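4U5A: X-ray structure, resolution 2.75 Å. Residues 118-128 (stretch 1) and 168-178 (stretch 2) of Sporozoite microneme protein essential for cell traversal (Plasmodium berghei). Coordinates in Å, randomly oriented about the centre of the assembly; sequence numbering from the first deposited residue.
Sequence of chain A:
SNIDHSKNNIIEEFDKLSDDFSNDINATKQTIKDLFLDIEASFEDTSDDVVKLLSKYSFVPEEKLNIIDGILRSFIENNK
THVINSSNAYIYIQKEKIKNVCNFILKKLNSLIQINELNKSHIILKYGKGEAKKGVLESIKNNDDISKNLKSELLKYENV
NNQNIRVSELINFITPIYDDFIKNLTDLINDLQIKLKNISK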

# COMPACT_ATOMS: atom_id res chain seq x y z
N LEU A 118 0.69 10.05 7.56
CA LEU A 118 1.46 11.03 8.32
C LEU A 118 2.47 11.76 7.42
O LEU A 118 2.68 12.97 7.56
N ASN A 119 3.08 11.02 6.50
CA ASN A 119 3.99 11.62 5.51
C ASN A 119 3.29 12.66 4.62
O ASN A 119 3.85 13.72 4.32
N LYS A 120 2.07 12.34 4.19
CA LYS A 120 1.24 13.25 3.40
C LYS A 120 0.95 14.53 4.16
O LYS A 120 1.13 15.64 3.62
N SER A 121 0.49 14.39 5.40
CA SER A 121 0.22 15.55 6.25
C SER A 121 1.46 16.41 6.40
O SER A 121 1.40 17.64 6.30
N HIS A 122 2.60 15.75 6.63
CA HIS A 122 3.88 16.43 6.77
C HIS A 122 4.21 17.25 5.51
O HIS A 122 4.67 18.40 5.60
N ILE A 123 3.98 16.65 4.34
CA ILE A 123 4.26 17.33 3.07
C ILE A 123 3.35 18.54 2.87
O ILE A 123 3.82 19.62 2.51
N ILE A 124 2.05 18.35 3.10
CA ILE A 124 1.09 19.45 2.96
C ILE A 124 1.46 20.61 3.88
O ILE A 124 1.42 21.77 3.47
N LEU A 125 1.83 20.30 5.12
CA LEU A 125 2.22 21.35 6.06
C LEU A 125 3.49 22.08 5.63
O LEU A 125 3.51 23.31 5.55
N LYS A 126 4.56 21.33 5.34
CA LYS A 126 5.86 21.94 5.08
C LYS A 126 5.86 22.83 3.83
O LYS A 126 6.58 23.83 3.78
N TYR A 127 5.07 22.48 2.82
CA TYR A 127 5.06 23.25 1.58
C TYR A 127 3.69 23.79 1.22
O TYR A 127 3.46 25.00 1.31
N GLY A 128 2.80 22.91 0.78
CA GLY A 128 1.47 23.30 0.35
C GLY A 128 0.75 24.22 1.32
O GLY A 128 1.05 24.25 2.51
N SER A 168 13.17 22.69 -6.25
CA SER A 168 14.34 21.85 -6.05
C SER A 168 14.34 21.40 -4.59
O SER A 168 14.82 20.31 -4.24
N GLU A 169 13.78 22.26 -3.75
CA GLU A 169 13.65 22.01 -2.32
C GLU A 169 12.59 20.95 -2.04
O GLU A 169 12.77 20.10 -1.17
N LEU A 170 11.49 21.01 -2.78
CA LEU A 170 10.40 20.05 -2.63
C LEU A 170 10.87 18.66 -3.08
O LEU A 170 10.58 17.66 -2.43
N ILE A 171 11.60 18.62 -4.20
CA ILE A 171 12.23 17.38 -4.63
C ILE A 171 13.16 16.87 -3.54
O ILE A 171 13.12 15.69 -3.16
N ASN A 172 13.96 17.78 -2.98
CA ASN A 172 14.90 17.41 -1.94
C ASN A 172 14.22 16.87 -0.69
O ASN A 172 14.80 16.07 0.05
N PHE A 173 12.97 17.27 -0.46
CA PHE A 173 12.26 16.82 0.73
C PHE A 173 11.49 15.51 0.52
O PHE A 173 11.52 14.63 1.38
N ILE A 174 10.81 15.38 -0.61
CA ILE A 174 9.96 14.21 -0.82
C ILE A 174 10.73 13.04 -1.42
O ILE A 174 10.23 11.92 -1.43
N THR A 175 11.94 13.29 -1.91
CA THR A 175 12.73 12.20 -2.49
C THR A 175 13.06 11.09 -1.47
O THR A 175 12.89 9.91 -1.77
N PRO A 176 13.54 11.46 -0.26
CA PRO A 176 13.78 10.35 0.67
C PRO A 176 12.50 9.63 1.09
O PRO A 176 12.50 8.40 1.22
N ILE A 177 11.42 10.39 1.29
CA ILE A 177 10.15 9.83 1.72
C ILE A 177 9.56 8.89 0.66
O ILE A 177 9.15 7.77 0.97
N TYR A 178 9.55 9.35 -0.58
CA TYR A 178 9.02 8.57 -1.70
C TYR A 178 9.88 7.34 -2.00
O TYR A 178 9.35 6.26 -2.27

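At the apolar centre stands Phe173, which loses more surface to the other stretch (104 Å²) than any other residue. Its CA-to-CB bond points toward stretch 1, and chi1 in the t well (178°) carries the ring in among Ile123, His122, Lys126 and Tyr127. Ile123 starts sideways, but its m, t conformation brings its end nearer: CG1 of Ile123 reaches CE2 of Phe173 at 3.9 Å, and CD1 of Ile123 reaches CG2 of Ile174 at 3.9 Å. Ile174 (p, t), sideways to stretch 1 and buried in the structure as a whole, gives up only 26 Å² here; the contact is methyl against methyl.

The two helices run antiparallel, their axes inclined at 171° and no closer than 11.4 Å, a spacing that leaves side chains to fill the gap. The backbone register sets the layers: CA of Ile123 lies 7.6 Å from CA of Ile174, CA of Asn119 lies 7.5 Å from CA of Ile177, and CA of Tyr127 lies 7.5 Å from CA of Leu170.

The aromatic neighbours meet Phe173 differently. His122, pointing toward stretch 2 with chi1 t, offers its ring face to the edge of Phe173; the centroids are 5.1 Å apart, the planes stand at 83°, and NE2 of His122 is 3.7 Å from CZ of Phe173. Tyr127 (chi1 m) is oblique instead, with planes at 59°, although CE2 of Tyr127 approaches CD2 of Phe173 to 3.4 Å. One face of the Tyr127 ring lies against the Leu170 backbone, CZ of Tyr127 being 3.9 Å from CA of Leu170.

Toward the other end of the contact, Ile177 (m, t) points toward stretch 1 and places CG2 3.6 Å from ND2 of Asn119. Asn119 (chi1 m) also points inward, yet what its amide meets here is a methyl group.

The polar edge is built around Lys126. Its first three chi angles are t and chi4 is m, so the extended aliphatic chain crosses the Phe173 ring: CD of Lys126 sits 3.6 Å from the centroid of the Phe173 ring, only 9° off the normal, a CH-pi contact. NZ of Lys126 is 4.8 Å from that same Phe173 centroid and 29° off the normal, an off-centre cation-pi interaction. The ammonium also donates a hydrogen bond from NZ of Lys126 to OH of Tyr127 (2.6 Å), tying two neighbours of one stretch together. That hydroxyl lies close to stretch 2 as well, with OH of Tyr127 3.1 Å from O of Glu169 and 3.2 Å from CB of Phe173.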

# COMPACT_ATOMS: atom_id res chain seq x y z
CB LEU A 118 2.16 10.37 9.51
CG LEU A 118 2.92 11.31 10.45
CD1 LEU A 118 1.97 12.35 11.02
CD2 LEU A 118 3.59 10.54 11.58
CB ASN A 119 4.62 10.53 4.64
CG ASN A 119 5.80 9.83 5.31
OD1 ASN A 119 6.47 10.39 6.18
ND2 ASN A 119 6.06 8.59 4.90
CB LYS A 120 -0.07 12.57 3.01
CG LYS A 120 -1.22 13.54 2.76
CD LYS A 120 -2.56 12.82 2.64
CE LYS A 120 -3.65 13.53 3.42
NZ LYS A 120 -3.36 13.48 4.88
CB SER A 121 -0.30 15.11 7.62
OG SER A 121 -1.57 14.49 7.52
CB HIS A 122 4.98 15.41 7.06
CG HIS A 122 6.25 16.01 7.55
ND1 HIS A 122 6.39 17.36 7.82
CD2 HIS A 122 7.46 15.45 7.83
CE1 HIS A 122 7.62 17.60 8.24
NE2 HIS A 122 8.29 16.46 8.26
CB ILE A 123 4.10 16.37 1.87
CG1 ILE A 123 5.21 15.31 1.87
CG2 ILE A 123 4.11 17.13 0.56
CD1 ILE A 123 5.01 14.20 0.86
CB ILE A 124 -0.36 19.00 3.24
CG1 ILE A 124 -0.92 18.25 2.02
CG2 ILE A 124 -1.25 20.19 3.50
CD1 ILE A 124 -2.35 17.75 2.20
CB LEU A 125 2.41 20.78 7.46
CG LEU A 125 1.13 20.44 8.23
CD1 LEU A 125 1.43 20.07 9.67
CD2 LEU A 125 0.18 21.63 8.17
CB LYS A 126 6.95 20.88 4.96
CG LYS A 126 8.36 21.45 4.82
CD LYS A 126 9.43 20.38 4.94
CE LYS A 126 10.83 20.97 4.96
NZ LYS A 126 11.21 21.62 3.68
CB TYR A 127 5.61 22.40 0.42
CG TYR A 127 7.06 22.05 0.61
CD1 TYR A 127 8.05 23.00 0.40
CD2 TYR A 127 7.45 20.78 1.01
CE1 TYR A 127 9.39 22.69 0.58
CE2 TYR A 127 8.78 20.46 1.19
CZ TYR A 127 9.74 21.42 0.97
OH TYR A 127 11.07 21.12 1.15
CB SER A 168 15.63 22.60 -6.39
OG SER A 168 15.71 23.81 -5.66
CB GLU A 169 13.31 23.30 -1.58
CG GLU A 169 14.50 24.21 -1.30
CD GLU A 169 15.79 23.45 -1.07
OE1 GLU A 169 15.85 22.62 -0.13
OE2 GLU A 169 16.75 23.69 -1.82
CB LEU A 170 9.16 20.51 -3.41
CG LEU A 170 7.87 19.69 -3.34
CD1 LEU A 170 6.66 20.60 -3.50
CD2 LEU A 170 7.83 18.61 -4.41
CB ILE A 171 13.04 17.55 -5.95
CG1 ILE A 171 12.13 17.42 -7.18
CG2 ILE A 171 14.06 16.44 -6.10
CD1 ILE A 171 11.20 18.56 -7.41
CB ASN A 172 15.78 18.61 -1.57
CG ASN A 172 16.58 18.39 -0.30
OD1 ASN A 172 17.32 17.41 -0.18
ND2 ASN A 172 16.43 19.29 0.67
CB PHE A 173 11.29 17.89 1.22
CG PHE A 173 10.48 17.47 2.42
CD1 PHE A 173 11.10 17.25 3.64
CD2 PHE A 173 9.11 17.29 2.32
CE1 PHE A 173 10.37 16.85 4.74
CE2 PHE A 173 8.37 16.91 3.43
CZ PHE A 173 9.00 16.69 4.64
CB ILE A 174 8.75 14.53 -1.72
CG1 ILE A 174 9.20 14.80 -3.16
CG2 ILE A 174 7.95 15.70 -1.17
CD1 ILE A 174 8.04 15.04 -4.10
CB THR A 175 14.03 12.71 -3.15
OG1 THR A 175 13.71 13.45 -4.34
CG2 THR A 175 14.95 11.56 -3.52
CB PRO A 176 14.42 11.02 1.89
CG PRO A 176 14.94 12.31 1.40
CD PRO A 176 14.10 12.73 0.24
CB ILE A 177 9.13 10.95 2.04
CG1 ILE A 177 9.61 11.76 3.25
CG2 ILE A 177 7.75 10.38 2.32
CD1 ILE A 177 8.74 12.96 3.58
CB TYR A 178 8.87 9.46 -2.94
CG TYR A 178 8.52 8.73 -4.20
CD1 TYR A 178 7.21 8.33 -4.46
CD2 TYR A 178 9.48 8.46 -5.17
CE1 TYR A 178 6.88 7.66 -5.62
CE2 TYR A 178 9.17 7.80 -6.33
CZ TYR A 178 7.86 7.39 -6.55
OH TYR A 178 7.55 6.73 -7.71